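Local coordinates for racemase, putative (PDB 3TCS), which binds magnesium and D-alanine in a TIM-barrel domain of the enolase superfamily and is probably a racemase or hydro-lyase of the mandelate racemase family, at residues B[140-148]-B[178-186]; B[210-220]-B[241-249]. All blocks are in the same frame, centred on the assembly; numbering follows the deposited sequence.

Contact 1 (B[140-148]-B[178-186])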
loop_
_atom_site.group_PDB
_atom_site.type_symbol
_atom_site.label_atom_id
_atom_site.label_comp_id
_atom_site.label_asym_id
_atom_site.label_seq_id
_atom_site.Cartn_x
_atom_site.Cartn_y
_atom_site.Cartn_z
ATOM N N SER B 140 11.250 11.485 -21.765
ATOM C CA SER B 140 11.360 12.774 -21.090
ATOM C C SER B 140 10.464 12.733 -19.856
ATOM O O SER B 140 9.326 12.271 -19.931
ATOM C CB SER B 140 10.896 13.915 -21.997
ATOM O OG SER B 140 10.699 15.090 -21.229
ATOM N N MET B 141 10.973 13.222 -18.730
ATOM C CA MET B 141 10.219 13.221 -17.477
ATOM C C MET B 141 9.617 14.585 -17.144
ATOM O O MET B 141 8.751 14.698 -16.276
ATOM C CB MET B 141 11.137 12.818 -16.320
ATOM C CG MET B 141 11.865 11.508 -16.504
ATOM S SD MET B 141 10.742 10.115 -16.565
ATOM C CE MET B 141 11.683 8.973 -17.576
ATOM N N LYS B 142 10.076 15.615 -17.843
ATOM C CA LYS B 142 9.642 16.981 -17.584
ATOM C C LYS B 142 8.343 17.490 -18.188
ATOM O O LYS B 142 7.934 17.084 -19.273
ATOM C CB LYS B 142 10.760 17.945 -17.986
ATOM C CG LYS B 142 12.040 17.790 -17.183
ATOM C CD LYS B 142 13.117 18.734 -17.696
ATOM C CE LYS B 142 14.344 18.721 -16.798
ATOM N NZ LYS B 142 15.386 19.675 -17.265
ATOM N N ARG B 143 7.710 18.394 -17.447
ATOM C CA ARG B 143 6.493 19.073 -17.863
ATOM C C ARG B 143 6.813 20.565 -17.841
ATOM O O ARG B 143 6.173 21.366 -18.523
ATOM C CB ARG B 143 5.338 18.772 -16.911
ATOM C CG ARG B 143 4.650 17.466 -17.225
ATOM C CD ARG B 143 3.345 17.328 -16.477
ATOM N NE ARG B 143 2.612 16.163 -16.951
ATOM C CZ ARG B 143 2.926 14.907 -16.656
ATOM N NH1 ARG B 143 3.962 14.640 -15.871
ATOM N NH2 ARG B 143 2.220 13.915 -17.173
ATOM N N ASP B 144 7.818 20.927 -17.051
ATOM C CA ASP B 144 8.248 22.317 -16.950
ATOM C C ASP B 144 9.321 22.581 -17.997
ATOM O O ASP B 144 10.401 23.087 -17.697
ATOM C CB ASP B 144 8.799 22.620 -15.554
ATOM C CG ASP B 144 9.791 21.582 -15.081
ATOM O OD1 ASP B 144 10.775 21.314 -15.803
ATOM O OD2 ASP B 144 9.585 21.030 -13.979
ATOM N N ILE B 145 9.021 22.192 -19.228
ATOM C CA ILE B 145 9.919 22.402 -20.352
ATOM C C ILE B 145 8.977 22.713 -21.502
ATOM O O ILE B 145 7.972 22.034 -21.684
ATOM C CB ILE B 145 10.768 21.138 -20.665
ATOM C CG1 ILE B 145 11.744 21.444 -21.803
ATOM C CG2 ILE B 145 9.869 19.963 -21.024
ATOM C CD1 ILE B 145 12.639 20.279 -22.188
ATOM N N THR B 146 9.274 23.761 -22.257
ATOM C CA THR B 146 8.405 24.131 -23.361
ATOM C C THR B 146 8.471 23.095 -24.475
ATOM O O THR B 146 9.471 22.390 -24.625
ATOM C CB THR B 146 8.801 25.492 -23.957
ATOM O OG1 THR B 146 10.103 25.387 -24.544
ATOM C CG2 THR B 146 8.821 26.568 -22.878
ATOM N N PRO B 147 7.396 22.978 -25.264
ATOM C CA PRO B 147 7.387 22.014 -26.364
ATOM C C PRO B 147 8.567 22.245 -27.303
ATOM O O PRO B 147 9.136 21.300 -27.845
ATOM C CB PRO B 147 6.043 22.285 -27.036
ATOM C CG PRO B 147 5.167 22.584 -25.857
ATOM C CD PRO B 147 6.042 23.513 -25.023
ATOM N N ARG B 148 8.940 23.511 -27.479
ATOM C CA ARG B 148 10.046 23.864 -28.363
ATOM C C ARG B 148 11.377 23.322 -27.865
ATOM O O ARG B 148 12.129 22.724 -28.631
ATOM C CB ARG B 148 10.137 25.386 -28.524
ATOM C CG ARG B 148 11.148 25.840 -29.573
ATOM C CD ARG B 148 11.111 27.356 -29.765
ATOM N NE ARG B 148 11.947 27.791 -30.885
ATOM C CZ ARG B 148 11.616 27.665 -32.169
ATOM N NH1 ARG B 148 10.457 27.120 -32.516
ATOM N NH2 ARG B 148 12.453 28.078 -33.114
ATOM N N ARG B 178 -6.323 19.573 -15.348
ATOM C CA ARG B 178 -5.597 20.794 -15.683
ATOM C C ARG B 178 -4.261 20.486 -16.362
ATOM O O ARG B 178 -3.622 19.478 -16.064
ATOM C CB ARG B 178 -5.378 21.637 -14.421
ATOM C CG ARG B 178 -6.684 22.164 -13.822
ATOM C CD ARG B 178 -6.459 23.279 -12.808
ATOM N NE ARG B 178 -6.020 22.790 -11.501
ATOM C CZ ARG B 178 -6.788 22.099 -10.662
ATOM N NH1 ARG B 178 -8.041 21.806 -10.987
ATOM N NH2 ARG B 178 -6.302 21.703 -9.491
ATOM N N ASP B 179 -3.854 21.356 -17.284
ATOM C CA ASP B 179 -2.597 21.192 -18.019
ATOM C C ASP B 179 -1.477 21.912 -17.261
ATOM O O ASP B 179 -1.754 22.712 -16.365
ATOM C CB ASP B 179 -2.742 21.793 -19.422
ATOM C CG ASP B 179 -1.806 21.159 -20.438
ATOM O OD1 ASP B 179 -0.798 20.539 -20.034
ATOM O OD2 ASP B 179 -2.074 21.288 -21.652
ATOM N N GLU B 180 -0.219 21.632 -17.605
ATOM C CA GLU B 180 0.909 22.288 -16.933
ATOM C C GLU B 180 0.694 23.797 -17.070
ATOM O O GLU B 180 1.033 24.578 -16.181
ATOM C CB GLU B 180 2.237 21.876 -17.573
ATOM C CG GLU B 180 3.468 22.289 -16.771
ATOM C CD GLU B 180 3.571 21.578 -15.423
ATOM O OE1 GLU B 180 2.718 20.719 -15.120
ATOM O OE2 GLU B 180 4.513 21.878 -14.661
ATOM N N TRP B 181 0.139 24.186 -18.212
ATOM C CA TRP B 181 -0.231 25.566 -18.501
ATOM C C TRP B 181 -1.152 25.504 -19.708
ATOM O O TRP B 181 -1.086 24.567 -20.506
ATOM C CB TRP B 181 0.989 26.476 -18.749
ATOM C CG TRP B 181 1.822 26.199 -19.962
ATOM C CD1 TRP B 181 1.488 26.431 -21.273
ATOM C CD2 TRP B 181 3.152 25.676 -19.974
ATOM N NE1 TRP B 181 2.538 26.083 -22.094
ATOM C CE2 TRP B 181 3.570 25.617 -21.321
ATOM C CE3 TRP B 181 4.036 25.252 -18.971
ATOM C CZ2 TRP B 181 4.836 25.150 -21.693
ATOM C CZ3 TRP B 181 5.293 24.790 -19.340
ATOM C CH2 TRP B 181 5.680 24.742 -20.691
ATOM N N PRO B 182 -2.052 26.482 -19.841
ATOM C CA PRO B 182 -2.995 26.516 -20.959
ATOM C C PRO B 182 -2.398 26.263 -22.341
ATOM O O PRO B 182 -1.507 26.984 -22.792
ATOM C CB PRO B 182 -3.621 27.901 -20.830
ATOM C CG PRO B 182 -3.650 28.092 -19.335
ATOM C CD PRO B 182 -2.266 27.631 -18.942
ATOM N N GLY B 183 -2.892 25.214 -22.994
ATOM C CA GLY B 183 -2.446 24.877 -24.334
ATOM C C GLY B 183 -1.140 24.124 -24.516
ATOM O O GLY B 183 -0.747 23.859 -25.653
ATOM N N ARG B 184 -0.459 23.768 -23.432
ATOM C CA ARG B 184 0.802 23.051 -23.583
ATOM C C ARG B 184 0.646 21.726 -24.332
ATOM O O ARG B 184 1.426 21.421 -25.230
ATOM C CB ARG B 184 1.451 22.781 -22.223
ATOM C CG ARG B 184 2.807 22.089 -22.357
ATOM C CD ARG B 184 3.489 21.883 -21.018
ATOM N NE ARG B 184 4.834 21.336 -21.187
ATOM C CZ ARG B 184 5.097 20.070 -21.500
ATOM N NH1 ARG B 184 4.107 19.205 -21.677
ATOM N NH2 ARG B 184 6.350 19.669 -21.644
ATOM N N THR B 185 -0.360 20.940 -23.968
ATOM C CA THR B 185 -0.571 19.650 -24.620
ATOM C C THR B 185 -0.938 19.814 -26.092
ATOM O O THR B 185 -0.451 19.067 -26.946
ATOM C CB THR B 185 -1.663 18.838 -23.901
ATOM O OG1 THR B 185 -1.264 18.615 -22.542
ATOM C CG2 THR B 185 -1.866 17.486 -24.585
ATOM N N GLU B 186 -1.793 20.790 -26.387
ATOM C CA GLU B 186 -2.201 21.056 -27.759
ATOM C C GLU B 186 -0.991 21.408 -28.625
ATOM O O GLU B 186 -0.945 21.075 -29.808
ATOM C CB GLU B 186 -3.209 22.212 -27.813
ATOM C CG GLU B 186 -4.631 21.858 -27.397
ATOM C CD GLU B 186 -4.829 21.782 -25.895
ATOM O OE1 GLU B 186 -3.874 22.060 -25.136
ATOM O OE2 GLU B 186 -5.957 21.450 -25.472
HETATM O O HOH W 1 7.257 16.867 -21.941
#
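Arg-184, at the start of helix 184-196, reaches across to hold the backbone carbonyl of Ile-145, joining two beta-alpha loops of the TIM barrel, those leading from strand 132-139 into helix 147-161 and from strand 165-169 into helix 184-196. Its side chain runs extended as far as NE, then turns at chi4 (-75°). CB sits by CD1 of Trp-181; CG is 4.3 Å from CG of Pro-147. CD rests over one face of the Trp-181 ring, 3.5 Å above its plane, and touches Arg-143 O. NE and NH2 grip one atom, Ile-145 O, side-on and close to the guanidinium plane: the bond from NH2 is 2.9 Å, that from NE 3.3 Å and more bent. NH1 turns to Arg-169 O of the neighbouring barrel strand. Trp-181 meets the same loop with its six-membered ring, CH2 against Thr-146 CA and CZ2 against Pro-147 CD at 3.9 Å. On the other flank Glu-180, bent at chi2 (66°), lays its carboxylate against the aliphatic part of Arg-143, CD to CB 3.6 Å; the Arg-143 guanidinium goes instead to Ala-170 O and Gly-171 O. A water accepts from Arg-184 NH2 at 3.0 Å and donates to Lys-142 O.

Contact 2 (B[210-220]-B[241-249]). With MG (magnesium ion), chain K.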
loop_
_atom_site.group_PDB
_atom_site.type_symbol
_atom_site.label_atom_id
_atom_site.label_comp_id
_atom_site.label_asym_id
_atom_site.label_seq_id
_atom_site.Cartn_x
_atom_site.Cartn_y
_atom_site.Cartn_z
ATOM N N TYR B 210 -6.257 13.306 -16.744
ATOM C CA TYR B 210 -7.595 13.469 -17.313
ATOM C C TYR B 210 -8.798 12.651 -16.882
ATOM O O TYR B 210 -8.682 11.571 -16.314
ATOM C CB TYR B 210 -7.490 13.320 -18.830
ATOM C CG TYR B 210 -6.400 14.141 -19.468
ATOM C CD1 TYR B 210 -6.378 15.528 -19.333
ATOM C CD2 TYR B 210 -5.410 13.537 -20.247
ATOM C CE1 TYR B 210 -5.403 16.298 -19.961
ATOM C CE2 TYR B 210 -4.425 14.303 -20.882
ATOM C CZ TYR B 210 -4.435 15.683 -20.733
ATOM O OH TYR B 210 -3.497 16.451 -21.379
ATOM N N THR B 211 -9.971 13.204 -17.188
ATOM C CA THR B 211 -11.242 12.534 -16.953
ATOM C C THR B 211 -11.387 11.797 -18.285
ATOM O O THR B 211 -10.743 12.171 -19.267
ATOM C CB THR B 211 -12.414 13.532 -16.819
ATOM O OG1 THR B 211 -12.470 14.363 -17.988
ATOM C CG2 THR B 211 -12.244 14.400 -15.585
ATOM N N PRO B 212 -12.217 10.744 -18.346
ATOM C CA PRO B 212 -12.361 10.030 -19.618
ATOM C C PRO B 212 -12.683 10.904 -20.836
ATOM O O PRO B 212 -12.082 10.731 -21.897
ATOM C CB PRO B 212 -13.458 9.013 -19.313
ATOM C CG PRO B 212 -13.179 8.673 -17.890
ATOM C CD PRO B 212 -12.926 10.034 -17.266
ATOM N N ASP B 213 -13.617 11.843 -20.692
ATOM C CA ASP B 213 -13.979 12.710 -21.815
ATOM C C ASP B 213 -12.819 13.559 -22.318
ATOM O O ASP B 213 -12.586 13.647 -23.521
ATOM C CB ASP B 213 -15.152 13.625 -21.447
ATOM C CG ASP B 213 -16.465 12.879 -21.380
ATOM O OD1 ASP B 213 -16.667 11.973 -22.214
ATOM O OD2 ASP B 213 -17.298 13.204 -20.506
ATOM N N ARG B 214 -12.091 14.185 -21.401
ATOM C CA ARG B 214 -10.962 15.018 -21.788
ATOM C C ARG B 214 -9.847 14.174 -22.405
ATOM O O ARG B 214 -9.190 14.601 -23.358
ATOM C CB ARG B 214 -10.436 15.793 -20.575
ATOM C CG ARG B 214 -9.176 16.613 -20.845
ATOM C CD ARG B 214 -9.329 17.545 -22.049
ATOM N NE ARG B 214 -8.111 18.325 -22.258
ATOM C CZ ARG B 214 -7.790 18.952 -23.385
ATOM N NH1 ARG B 214 -8.600 18.904 -24.437
ATOM N NH2 ARG B 214 -6.649 19.626 -23.459
ATOM N N ALA B 215 -9.637 12.978 -21.861
ATOM C CA ALA B 215 -8.608 12.081 -22.373
ATOM C C ALA B 215 -8.943 11.668 -23.800
ATOM O O ALA B 215 -8.053 11.527 -24.644
ATOM C CB ALA B 215 -8.494 10.839 -21.483
ATOM N N ILE B 216 -10.228 11.463 -24.072
ATOM C CA ILE B 216 -10.644 11.066 -25.411
ATOM C C ILE B 216 -10.393 12.207 -26.399
ATOM O O ILE B 216 -10.015 11.967 -27.549
ATOM C CB ILE B 216 -12.129 10.637 -25.418
ATOM C CG1 ILE B 216 -12.285 9.346 -24.601
ATOM C CG2 ILE B 216 -12.606 10.419 -26.854
ATOM C CD1 ILE B 216 -13.727 8.939 -24.315
ATOM N N GLU B 217 -10.587 13.447 -25.951
ATOM C CA GLU B 217 -10.330 14.603 -26.810
ATOM C C GLU B 217 -8.833 14.639 -27.106
ATOM O O GLU B 217 -8.413 14.858 -28.240
ATOM C CB GLU B 217 -10.712 15.917 -26.122
ATOM C CG GLU B 217 -12.166 16.059 -25.718
ATOM C CD GLU B 217 -12.501 17.476 -25.266
ATOM O OE1 GLU B 217 -11.719 18.060 -24.482
ATOM O OE2 GLU B 217 -13.547 18.005 -25.695
ATOM N N VAL B 218 -8.022 14.443 -26.072
ATOM C CA VAL B 218 -6.579 14.445 -26.266
ATOM C C VAL B 218 -6.195 13.258 -27.149
ATOM O O VAL B 218 -5.315 13.372 -27.996
ATOM C CB VAL B 218 -5.830 14.368 -24.916
ATOM C CG1 VAL B 218 -4.326 14.239 -25.151
ATOM C CG2 VAL B 218 -6.117 15.621 -24.101
ATOM N N GLY B 219 -6.877 12.130 -26.956
ATOM C CA GLY B 219 -6.598 10.943 -27.749
ATOM C C GLY B 219 -6.771 11.200 -29.236
ATOM O O GLY B 219 -6.000 10.714 -30.064
ATOM N N HIS B 220 -7.795 11.969 -29.582
ATOM C CA HIS B 220 -8.051 12.295 -30.979
ATOM C C HIS B 220 -6.910 13.129 -31.562
ATOM O O HIS B 220 -6.530 12.950 -32.715
ATOM C CB HIS B 220 -9.389 13.028 -31.097
ATOM C CG HIS B 220 -10.571 12.146 -30.839
ATOM N ND1 HIS B 220 -11.812 12.637 -30.492
ATOM C CD2 HIS B 220 -10.703 10.798 -30.889
ATOM C CE1 HIS B 220 -12.655 11.631 -30.339
ATOM N NE2 HIS B 220 -12.007 10.504 -30.575
ATOM N N GLN B 241 -12.490 4.168 -15.676
ATOM C CA GLN B 241 -12.256 5.386 -16.447
ATOM C C GLN B 241 -11.248 5.107 -17.558
ATOM O O GLN B 241 -11.460 5.469 -18.716
ATOM C CB GLN B 241 -11.720 6.498 -15.543
ATOM C CG GLN B 241 -12.781 7.190 -14.701
ATOM C CD GLN B 241 -12.193 8.258 -13.803
ATOM O OE1 GLN B 241 -11.256 8.964 -14.185
ATOM N NE2 GLN B 241 -12.747 8.391 -12.604
ATOM N N THR B 242 -10.148 4.459 -17.195
ATOM C CA THR B 242 -9.114 4.118 -18.161
ATOM C C THR B 242 -9.692 3.231 -19.266
ATOM O O THR B 242 -9.414 3.430 -20.453
ATOM C CB THR B 242 -7.951 3.375 -17.472
ATOM O OG1 THR B 242 -7.416 4.196 -16.424
ATOM C CG2 THR B 242 -6.853 3.044 -18.477
ATOM N N LYS B 243 -10.497 2.250 -18.870
ATOM C CA LYS B 243 -11.102 1.331 -19.822
ATOM C C LYS B 243 -11.991 2.057 -20.830
ATOM O O LYS B 243 -12.036 1.690 -22.001
ATOM C CB LYS B 243 -11.914 0.266 -19.077
ATOM C CG LYS B 243 -12.663 -0.701 -19.984
ATOM C CD LYS B 243 -13.355 -1.781 -19.164
ATOM C CE LYS B 243 -14.342 -2.585 -19.997
ATOM N NZ LYS B 243 -13.688 -3.375 -21.071
ATOM N N GLN B 244 -12.696 3.086 -20.373
ATOM C CA GLN B 244 -13.577 3.855 -21.251
ATOM C C GLN B 244 -12.751 4.486 -22.368
ATOM O O GLN B 244 -13.153 4.497 -23.531
ATOM C CB GLN B 244 -14.282 4.955 -20.459
ATOM C CG GLN B 244 -15.455 5.580 -21.191
ATOM C CD GLN B 244 -16.016 6.782 -20.465
ATOM O OE1 GLN B 244 -16.106 6.792 -19.235
ATOM N NE2 GLN B 244 -16.408 7.801 -21.222
ATOM N N VAL B 245 -11.586 5.008 -21.997
ATOM C CA VAL B 245 -10.684 5.637 -22.952
ATOM C C VAL B 245 -10.155 4.588 -23.928
ATOM O O VAL B 245 -10.192 4.777 -25.144
ATOM C CB VAL B 245 -9.503 6.313 -22.221
ATOM C CG1 VAL B 245 -8.581 6.999 -23.230
ATOM C CG2 VAL B 245 -10.036 7.325 -21.216
ATOM N N THR B 246 -9.655 3.483 -23.387
ATOM C CA THR B 246 -9.139 2.400 -24.210
ATOM C C THR B 246 -10.201 1.970 -25.231
ATOM O O THR B 246 -9.912 1.815 -26.419
ATOM C CB THR B 246 -8.759 1.185 -23.333
ATOM O OG1 THR B 246 -7.737 1.571 -22.408
ATOM C CG2 THR B 246 -8.258 0.029 -24.184
ATOM N N ASP B 247 -11.432 1.794 -24.764
ATOM C CA ASP B 247 -12.514 1.366 -25.645
ATOM C C ASP B 247 -12.879 2.389 -26.718
ATOM O O ASP B 247 -13.226 2.017 -27.840
ATOM C CB ASP B 247 -13.763 1.014 -24.825
ATOM C CG ASP B 247 -13.577 -0.245 -23.980
ATOM O OD1 ASP B 247 -12.675 -1.049 -24.291
ATOM O OD2 ASP B 247 -14.341 -0.439 -23.013
ATOM N N ALA B 248 -12.781 3.673 -26.384
ATOM C CA ALA B 248 -13.132 4.737 -27.326
ATOM C C ALA B 248 -12.053 5.081 -28.348
ATOM O O ALA B 248 -12.366 5.488 -29.469
ATOM C CB ALA B 248 -13.518 5.997 -26.559
ATOM N N LEU B 249 -10.792 4.915 -27.965
ATOM C CA LEU B 249 -9.671 5.250 -28.833
ATOM C C LEU B 249 -9.046 4.085 -29.585
ATOM O O LEU B 249 -9.053 2.947 -29.112
ATOM C CB LEU B 249 -8.574 5.926 -28.013
ATOM C CG LEU B 249 -8.905 7.262 -27.353
ATOM C CD1 LEU B 249 -7.689 7.736 -26.565
ATOM C CD2 LEU B 249 -9.281 8.284 -28.420
HETATM MG MG MG K . -8.932 1.174 -28.092
HETATM O O HOH W 2 -10.645 0.523 -28.959
HETATM O O HOH W 3 -7.776 0.327 -29.835
HETATM O O HOH W 4 -8.561 -0.767 -27.260
HETATM O O HOH W 5 -6.949 1.721 -27.326
#
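Pro-212, in the first turn of helix 212-224, is wedged between the side chains of Gln-241 and Gln-244. Its CG sits against CB of Gln-241 at 3.5 Å, and CD touches OE1 of the same residue. Gln-241 has CG anti to its carbonyl carbon (chi1 -79°) and an extended chain beyond, which carries CG and the amide obliquely across the proline ring. An alanine in place of Gln-241 would keep the CB contact but would probably leave a gap beside CD of Pro-212, where CG and the amide now lie. Gln-244 starts the other way, CG anti to the backbone N (chi1 -166°), and brings its amide to Pro-212 CB, with OE1 at 3.5 Å.

Deeper in, Val-245 directs CG2 at Ala-215 CB, 3.8 Å away, and at Pro-212 CA. Helices 212-224 and 239-248 are successive helices on the outside of the TIM barrel, running in nearly the same direction; their pieces 212-220 and 241-248 cross at -31°, with axes 9.1 Å apart. Strand 229-231 lies between them in the chain, and Val-218 and Leu-249 both touch its Phe-230. One turn on from Pro-212, Ile-216 brings CD1 to Ala-248 CB at 3.7 Å. Leu-249 then fills the place beside Gly-219: CD1 packs on the glycine CA at 3.6 Å, where any CB would collide with it, while CD2 lies near CD2 of the His-220 ring. No hydrogen bond joins the two segments. Where helix 239-248 ends, the carbonyl oxygens of Thr-246 and Leu-249 both bind the same magnesium ion, each at 2.0 Å, and four waters complete its six ligands.

Overall arrangement
From the N terminus, the chain passes through the antiparallel sheet and the helices of the N-terminal part before strand 132-139 opens the barrel. Contact 1 closes a loop through helix 147-161 and strand 165-169, bringing 178-186 back to 140-148. Contact 2 opens only afterwards, closing a shorter loop through strand 229-231, so the two follow in series and neither nest nor cross. Their centres lie 19 Å apart on the same side of the chain's centre. Helix 184-196 links them: Glu-186 forms a salt bridge with Arg-214, and Thr-185 packs against Tyr-210 and Val-218. Contact 1 contributes Met-141 to the D-alanine pocket, whereas the magnesium of contact 2 is a separate site.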